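Local coordinates for segregation and condensation protein B (Mycobacterium tuberculosis, PDB 2Z99) that probably acts in chromosome segregation and condensation during cell division, as a winged-helix subunit that works with ScpA and the SMC protein, at residues 13-16 and 17-20; 40-43 and 44-48; 50-53 and 54-58. One frame throughout, in Å; residues are numbered along the deposited sequence.

Contact 1 (13-16 and 17-20)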
loop_
_atom_site.group_PDB
_atom_site.type_symbol
_atom_site.label_atom_id
_atom_site.label_comp_id
_atom_site.label_asym_id
_atom_site.label_seq_id
_atom_site.Cartn_x
_atom_site.Cartn_y
_atom_site.Cartn_z
ATOM N N ALA A 13 15.900 -9.543 19.788
ATOM C CA ALA A 13 15.529 -8.166 19.506
ATOM C C ALA A 13 15.621 -7.829 18.031
ATOM O O ALA A 13 14.667 -7.330 17.433
ATOM C CB ALA A 13 16.408 -7.228 20.302
ATOM N N ASP A 14 16.784 -8.100 17.451
ATOM C CA ASP A 14 17.026 -7.820 16.045
ATOM C C ASP A 14 16.129 -8.590 15.080
ATOM O O ASP A 14 15.801 -8.086 14.015
ATOM C CB ASP A 14 18.504 -8.066 15.713
ATOM C CG ASP A 14 19.385 -6.886 16.084
ATOM O OD1 ASP A 14 18.886 -5.961 16.762
ATOM O OD2 ASP A 14 20.571 -6.884 15.693
ATOM N N GLU A 15 15.732 -9.804 15.432
ATOM C CA GLU A 15 14.852 -10.558 14.546
ATOM C C GLU A 15 13.433 -10.014 14.602
ATOM O O GLU A 15 12.802 -9.812 13.580
ATOM C CB GLU A 15 14.843 -12.041 14.909
ATOM C CG GLU A 15 15.798 -12.848 14.082
ATOM C CD GLU A 15 15.517 -12.724 12.599
ATOM O OE1 GLU A 15 14.440 -13.182 12.161
ATOM O OE2 GLU A 15 16.371 -12.162 11.872
ATOM N N LEU A 16 12.944 -9.764 15.807
ATOM C CA LEU A 16 11.595 -9.240 15.997
ATOM C C LEU A 16 11.441 -7.941 15.213
ATOM O O LEU A 16 10.395 -7.693 14.607
ATOM C CB LEU A 16 11.337 -8.965 17.480
ATOM C CG LEU A 16 9.928 -9.182 18.050
ATOM C CD1 LEU A 16 9.538 -7.968 18.885
ATOM C CD2 LEU A 16 8.930 -9.422 16.943
ATOM N N LYS A 17 12.483 -7.117 15.232
ATOM C CA LYS A 17 12.453 -5.850 14.521
ATOM C C LYS A 17 12.287 -6.100 13.025
ATOM O O LYS A 17 11.544 -5.395 12.347
ATOM C CB LYS A 17 13.732 -5.056 14.798
ATOM C CG LYS A 17 13.805 -3.705 14.097
ATOM C CD LYS A 17 14.606 -2.710 14.938
ATOM C CE LYS A 17 14.869 -1.399 14.207
ATOM N NZ LYS A 17 15.963 -1.526 13.202
ATOM N N ARG A 18 12.970 -7.120 12.519
ATOM C CA ARG A 18 12.889 -7.451 11.104
ATOM C C ARG A 18 11.483 -7.883 10.733
ATOM O O ARG A 18 10.860 -7.295 9.851
ATOM C CB ARG A 18 13.871 -8.565 10.770
ATOM C CG ARG A 18 15.303 -8.197 11.073
ATOM C CD ARG A 18 16.240 -9.301 10.662
ATOM N NE ARG A 18 17.618 -8.855 10.768
ATOM C CZ ARG A 18 18.478 -9.290 11.683
ATOM N NH1 ARG A 18 18.111 -10.198 12.581
ATOM N NH2 ARG A 18 19.707 -8.802 11.699
ATOM N N VAL A 19 10.984 -8.917 11.400
ATOM C CA VAL A 19 9.646 -9.404 11.134
ATOM C C VAL A 19 8.650 -8.235 11.159
ATOM O O VAL A 19 7.846 -8.086 10.238
ATOM C CB VAL A 19 9.227 -10.459 12.180
ATOM C CG1 VAL A 19 7.840 -10.973 11.862
ATOM C CG2 VAL A 19 10.213 -11.616 12.184
ATOM N N LEU A 20 8.717 -7.386 12.183
ATOM C CA LEU A 20 7.795 -6.263 12.276
ATOM C C LEU A 20 7.913 -5.287 11.107
ATOM O O LEU A 20 6.932 -4.628 10.744
ATOM C CB LEU A 20 7.973 -5.515 13.604
ATOM C CG LEU A 20 7.527 -6.288 14.858
ATOM C CD1 LEU A 20 7.682 -5.424 16.123
ATOM C CD2 LEU A 20 6.070 -6.712 14.694
#
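E15 and R18 meet by a salt bridge one turn apart on the first helix, with OE2 of E15 2.7 Å from NH1 of R18. The bond is short but bent, 134° at the hydrogen. It meets OE2 on the anti side of the carboxylate, and the oxygen stands 30° out of the guanidinium plane, an imperfect geometry for a directed bond. The E15 chain folds at chi2 (-58°), which turns the carboxylate forward along the helix to R18, whose own chain runs extended from CG to NE. The backbone oxygen of D14 lies over one face of the guanidinium, 3.4 Å from NH1, with no N-H aimed at it. The D14 carboxylate adds a looser attraction, OD2 being 4.5 Å from NH2 of R18 and well off the guanidinium plane.

On another side of the helix, L16 and L20 pack one turn apart, CD2 of L16 being 4.0 Å from CG of L20. Backbone bonds set the spacing, among them V19 N to E15 O at 3.0 Å and L20 N to L16 O at 3.0 Å.

Further out, the second subunit binds both charged residues as well: its R81 forms a salt bridge with OE1 of E15, and the carbonyl of its R61 accepts a bond from NE of R18. F82 of that subunit packs on both residues. The leucines face T40, L36 and K50 of helices 33-40 and 44-60. The result is an amphipathic helix whose charged side joins a subunit interface while its apolar side enters the core of the N-terminal winged-helix domain.

Contact 2 (40-43 and 44-48)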
loop_
_atom_site.group_PDB
_atom_site.type_symbol
_atom_site.label_atom_id
_atom_site.label_comp_id
_atom_site.label_asym_id
_atom_site.label_seq_id
_atom_site.Cartn_x
_atom_site.Cartn_y
_atom_site.Cartn_z
ATOM N N THR A 40 3.182 -12.847 15.106
ATOM C CA THR A 40 4.564 -13.139 15.401
ATOM C C THR A 40 4.760 -14.076 16.594
ATOM O O THR A 40 5.891 -14.436 16.935
ATOM C CB THR A 40 5.302 -11.846 15.635
ATOM O OG1 THR A 40 6.693 -12.063 15.411
ATOM C CG2 THR A 40 5.063 -11.342 17.046
ATOM N N GLU A 41 3.659 -14.468 17.232
ATOM C CA GLU A 41 3.730 -15.383 18.372
ATOM C C GLU A 41 4.509 -14.855 19.584
ATOM O O GLU A 41 5.184 -15.622 20.261
ATOM C CB GLU A 41 4.358 -16.694 17.922
ATOM C CG GLU A 41 3.562 -17.908 18.296
ATOM C CD GLU A 41 3.313 -18.797 17.104
ATOM O OE1 GLU A 41 4.297 -19.181 16.431
ATOM O OE2 GLU A 41 2.132 -19.107 16.837
ATOM N N GLN A 42 4.402 -13.561 19.860
ATOM C CA GLN A 42 5.104 -12.961 20.981
ATOM C C GLN A 42 4.138 -12.310 21.959
ATOM O O GLN A 42 2.944 -12.193 21.688
ATOM C CB GLN A 42 6.072 -11.880 20.479
ATOM C CG GLN A 42 7.117 -12.367 19.500
ATOM C CD GLN A 42 8.061 -13.365 20.119
ATOM O OE1 GLN A 42 8.728 -13.064 21.105
ATOM N NE2 GLN A 42 8.126 -14.561 19.547
ATOM N N PRO A 43 4.644 -11.904 23.136
ATOM C CA PRO A 43 3.784 -11.249 24.126
ATOM C C PRO A 43 3.523 -9.847 23.582
ATOM O O PRO A 43 4.440 -9.203 23.058
ATOM C CB PRO A 43 4.654 -11.222 25.381
ATOM C CG PRO A 43 5.522 -12.421 25.221
ATOM C CD PRO A 43 5.897 -12.364 23.762
ATOM N N VAL A 44 2.292 -9.364 23.690
ATOM C CA VAL A 44 2.020 -8.040 23.163
ATOM C C VAL A 44 2.871 -6.964 23.820
ATOM O O VAL A 44 3.329 -6.051 23.142
ATOM C CB VAL A 44 0.512 -7.653 23.274
ATOM C CG1 VAL A 44 -0.352 -8.847 22.947
ATOM C CG2 VAL A 44 0.191 -7.089 24.650
ATOM N N TYR A 45 3.110 -7.067 25.124
ATOM C CA TYR A 45 3.900 -6.045 25.810
ATOM C C TYR A 45 5.257 -5.853 25.136
ATOM O O TYR A 45 5.809 -4.753 25.128
ATOM C CB TYR A 45 4.094 -6.418 27.292
ATOM C CG TYR A 45 5.218 -7.396 27.566
ATOM C CD1 TYR A 45 6.540 -6.961 27.611
ATOM C CD2 TYR A 45 4.966 -8.760 27.707
ATOM C CE1 TYR A 45 7.584 -7.855 27.776
ATOM C CE2 TYR A 45 5.999 -9.663 27.877
ATOM C CZ TYR A 45 7.309 -9.198 27.908
ATOM O OH TYR A 45 8.353 -10.082 28.072
ATOM N N ARG A 46 5.785 -6.945 24.588
ATOM C CA ARG A 46 7.073 -6.957 23.898
ATOM C C ARG A 46 6.936 -6.239 22.546
ATOM O O ARG A 46 7.726 -5.347 22.221
ATOM C CB ARG A 46 7.518 -8.415 23.703
ATOM C CG ARG A 46 8.845 -8.639 22.976
ATOM C CD ARG A 46 9.315 -10.066 23.244
ATOM N NE ARG A 46 10.285 -10.620 22.296
ATOM C CZ ARG A 46 11.427 -10.038 21.953
ATOM N NH1 ARG A 46 11.747 -8.862 22.470
ATOM N NH2 ARG A 46 12.264 -10.649 21.120
ATOM N N VAL A 47 5.926 -6.620 21.769
ATOM C CA VAL A 47 5.680 -5.998 20.469
ATOM C C VAL A 47 5.400 -4.505 20.663
ATOM O O VAL A 47 6.025 -3.652 20.028
ATOM C CB VAL A 47 4.475 -6.679 19.763
ATOM C CG1 VAL A 47 4.163 -5.999 18.433
ATOM C CG2 VAL A 47 4.783 -8.138 19.536
ATOM N N ALA A 48 4.468 -4.192 21.556
ATOM C CA ALA A 48 4.114 -2.807 21.835
ATOM C C ALA A 48 5.362 -1.979 22.082
ATOM O O ALA A 48 5.516 -0.882 21.544
ATOM C CB ALA A 48 3.182 -2.728 23.066
#
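The turn of the helix-turn-helix carries this contact: helix 33-40 ends in a Schellman motif, E41 taking a positive phi, and P43 sits at the N-cap of helix 44-60. Across the turn Q42 reaches R46. The two chains run alongside each other in the same direction, and OE1 of Q42 accepts a bond from NE of R46 at 3.1 Å. The oxygen lies in the guanidinium plane, at its edge, while the amide plane is turned 74° against it. R46 has CG anti to its backbone N (chi1 179°) and runs extended to NE, which carries the guanidinium back beside the loop; Q42 bends at chi2 to meet it. The amide is held at its other end too, because NE2 bonds to the carboxylate of E10 and more weakly to the backbone oxygen of T40. These partners, the one to T40 weak, probably restrain its rotation, E10 and R46 most.

The carbonyl of P43 starts the helix. V47 N bonds to it at 3.2 Å, nearly straight (165°); R46 N makes a weaker, more bent bond to the same oxygen. On the outer side the proline ring lies alongside Y45, with CB of P43 3.2 Å from CE2 of the ring, a tight approach. On the buried side, CG2 of V47 touches both CG2 of T40 and CB of Q42, each at 4.1 Å.

V47 goes on to pack against L36 and A37 of helix 33-40, and V44 against D34 and A37. T40 faces L16 and V19 of helix 13-26 and also Y85 of the second subunit, while R46 lies on L16 and makes a weak bond to the carbonyl of L11, so the turn rests against the start of the first helix.

Contact 3 (50-53 and 54-58)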
loop_
_atom_site.group_PDB
_atom_site.type_symbol
_atom_site.label_atom_id
_atom_site.label_comp_id
_atom_site.label_asym_id
_atom_site.label_seq_id
_atom_site.Cartn_x
_atom_site.Cartn_y
_atom_site.Cartn_z
ATOM N N LYS A 50 8.539 -2.726 21.259
ATOM C CA LYS A 50 9.379 -2.720 20.072
ATOM C C LYS A 50 8.947 -1.675 19.039
ATOM O O LYS A 50 9.781 -0.950 18.470
ATOM C CB LYS A 50 9.354 -4.104 19.438
ATOM C CG LYS A 50 10.139 -4.191 18.155
ATOM C CD LYS A 50 11.302 -5.145 18.298
ATOM C CE LYS A 50 12.370 -4.588 19.205
ATOM N NZ LYS A 50 13.141 -3.541 18.492
ATOM N N LEU A 51 7.640 -1.600 18.802
ATOM C CA LEU A 51 7.098 -0.662 17.835
ATOM C C LEU A 51 7.415 0.761 18.259
ATOM O O LEU A 51 7.731 1.610 17.419
ATOM C CB LEU A 51 5.591 -0.874 17.702
ATOM C CG LEU A 51 5.175 -2.181 17.012
ATOM C CD1 LEU A 51 3.735 -2.510 17.331
ATOM C CD2 LEU A 51 5.371 -2.050 15.501
ATOM N N GLN A 52 7.360 1.024 19.560
ATOM C CA GLN A 52 7.646 2.367 20.044
ATOM C C GLN A 52 9.140 2.655 19.990
ATOM O O GLN A 52 9.562 3.810 19.912
ATOM C CB GLN A 52 7.115 2.550 21.463
ATOM C CG GLN A 52 5.926 3.506 21.545
ATOM C CD GLN A 52 6.261 4.916 21.062
ATOM O OE1 GLN A 52 7.115 5.598 21.638
ATOM N NE2 GLN A 52 5.590 5.354 19.998
ATOM N N LEU A 53 9.948 1.603 20.027
ATOM C CA LEU A 53 11.391 1.790 19.943
ATOM C C LEU A 53 11.757 2.004 18.464
ATOM O O LEU A 53 12.598 2.851 18.132
ATOM C CB LEU A 53 12.127 0.578 20.517
ATOM C CG LEU A 53 13.649 0.638 20.341
ATOM C CD1 LEU A 53 14.180 1.928 20.932
ATOM C CD2 LEU A 53 14.298 -0.573 20.996
ATOM N N MET A 54 11.121 1.238 17.579
ATOM C CA MET A 54 11.350 1.393 16.143
ATOM C C MET A 54 10.848 2.774 15.721
ATOM O O MET A 54 11.445 3.423 14.871
ATOM C CB MET A 54 10.602 0.315 15.361
ATOM C CG MET A 54 11.090 -1.081 15.649
ATOM S SD MET A 54 10.058 -2.334 14.909
ATOM C CE MET A 54 10.158 -1.803 13.137
ATOM N N ALA A 55 9.749 3.235 16.318
ATOM C CA ALA A 55 9.232 4.557 15.977
ATOM C C ALA A 55 10.189 5.603 16.516
ATOM O O ALA A 55 10.382 6.642 15.894
ATOM C CB ALA A 55 7.839 4.771 16.566
ATOM N N ASP A 56 10.787 5.337 17.675
ATOM C CA ASP A 56 11.743 6.283 18.251
ATOM C C ASP A 56 13.001 6.406 17.391
ATOM O O ASP A 56 13.530 7.503 17.197
ATOM C CB ASP A 56 12.165 5.858 19.661
ATOM C CG ASP A 56 11.091 6.111 20.708
ATOM O OD1 ASP A 56 10.247 7.020 20.513
ATOM O OD2 ASP A 56 11.115 5.406 21.746
ATOM N N GLU A 57 13.492 5.273 16.894
ATOM C CA GLU A 57 14.688 5.277 16.052
ATOM C C GLU A 57 14.449 6.048 14.748
ATOM O O GLU A 57 15.274 6.869 14.348
ATOM C CB GLU A 57 15.092 3.844 15.707
ATOM C CG GLU A 57 15.319 2.951 16.895
ATOM C CD GLU A 57 15.385 1.482 16.509
ATOM O OE1 GLU A 57 15.403 1.181 15.297
ATOM O OE2 GLU A 57 15.423 0.626 17.421
ATOM N N LEU A 58 13.323 5.772 14.088
ATOM C CA LEU A 58 12.983 6.436 12.828
ATOM C C LEU A 58 12.915 7.944 12.969
ATOM O O LEU A 58 13.449 8.671 12.133
ATOM C CB LEU A 58 11.655 5.903 12.285
ATOM C CG LEU A 58 11.773 4.436 11.845
ATOM C CD1 LEU A 58 10.397 3.846 11.568
ATOM C CD2 LEU A 58 12.683 4.351 10.613
#
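K50 and M54 make the main side-chain contact on the inner side of this helix, the sulfur SD of M54 lying 3.7 Å from CG of K50. M54 has CG beside its own backbone N (chi1 -64°), and from there its chain runs back along the previous turn to put SD against the lysine's aliphatic part. L53 and E57 repeat the spacing on the exposed side, where OE2 of E57 stands 3.4 Å from CG of L53, a carboxylate oxygen laid against the branching carbon of the leucine. The Q52 amide likewise nears the A55 methyl, NE2 to CB at 4.1 Å.

The backbone bonds are those of a regular alpha-helix. M54 N to K50 O is 2.7 Å and nearly straight at 163°. A55 N to L51 O follows at 2.8 Å, and E57 N to L53 O at 2.9 Å.

Helix 44-60 is the third helix of the N-terminal winged-helix domain and leads, after a short connection, into the hairpin of strands 65-70 and 73-78, the wing. A55 and L51 pack on W74, and A55 together with M54 and L58 packs on L67, so one flank of the helix covers the hairpin. K50 instead lies over L16, K17 and L20 of helix 13-26.

Charges form the last group. E57 has a long, weak ion pair through OE1 with NZ of K17, and OE2 stands 4.9 Å from NZ of K50. The two lysines, neither in close contact, may modestly favour the ionised carboxylate.

Overall arrangement
From the N terminus, contact 1 comes first, on helix 13-26; the chain then passes through helix 33-40 to contact 2, at the turn into helix 44-60, and contact 3 follows farther along that helix. The three run in series: none nests in or crosses another, and none closes a long loop, each joining adjacent segments. The centre of contact 1 lies about 11 Å from the centres of the other two, which are about 14 Å from each other. Contact 1 is the middle piece, packing on contact 2 through L16 and V19 against T40, and on contact 3 through L16 and L20 against K50. Together they tie the three helices into the N-terminal domain, beside its hairpin.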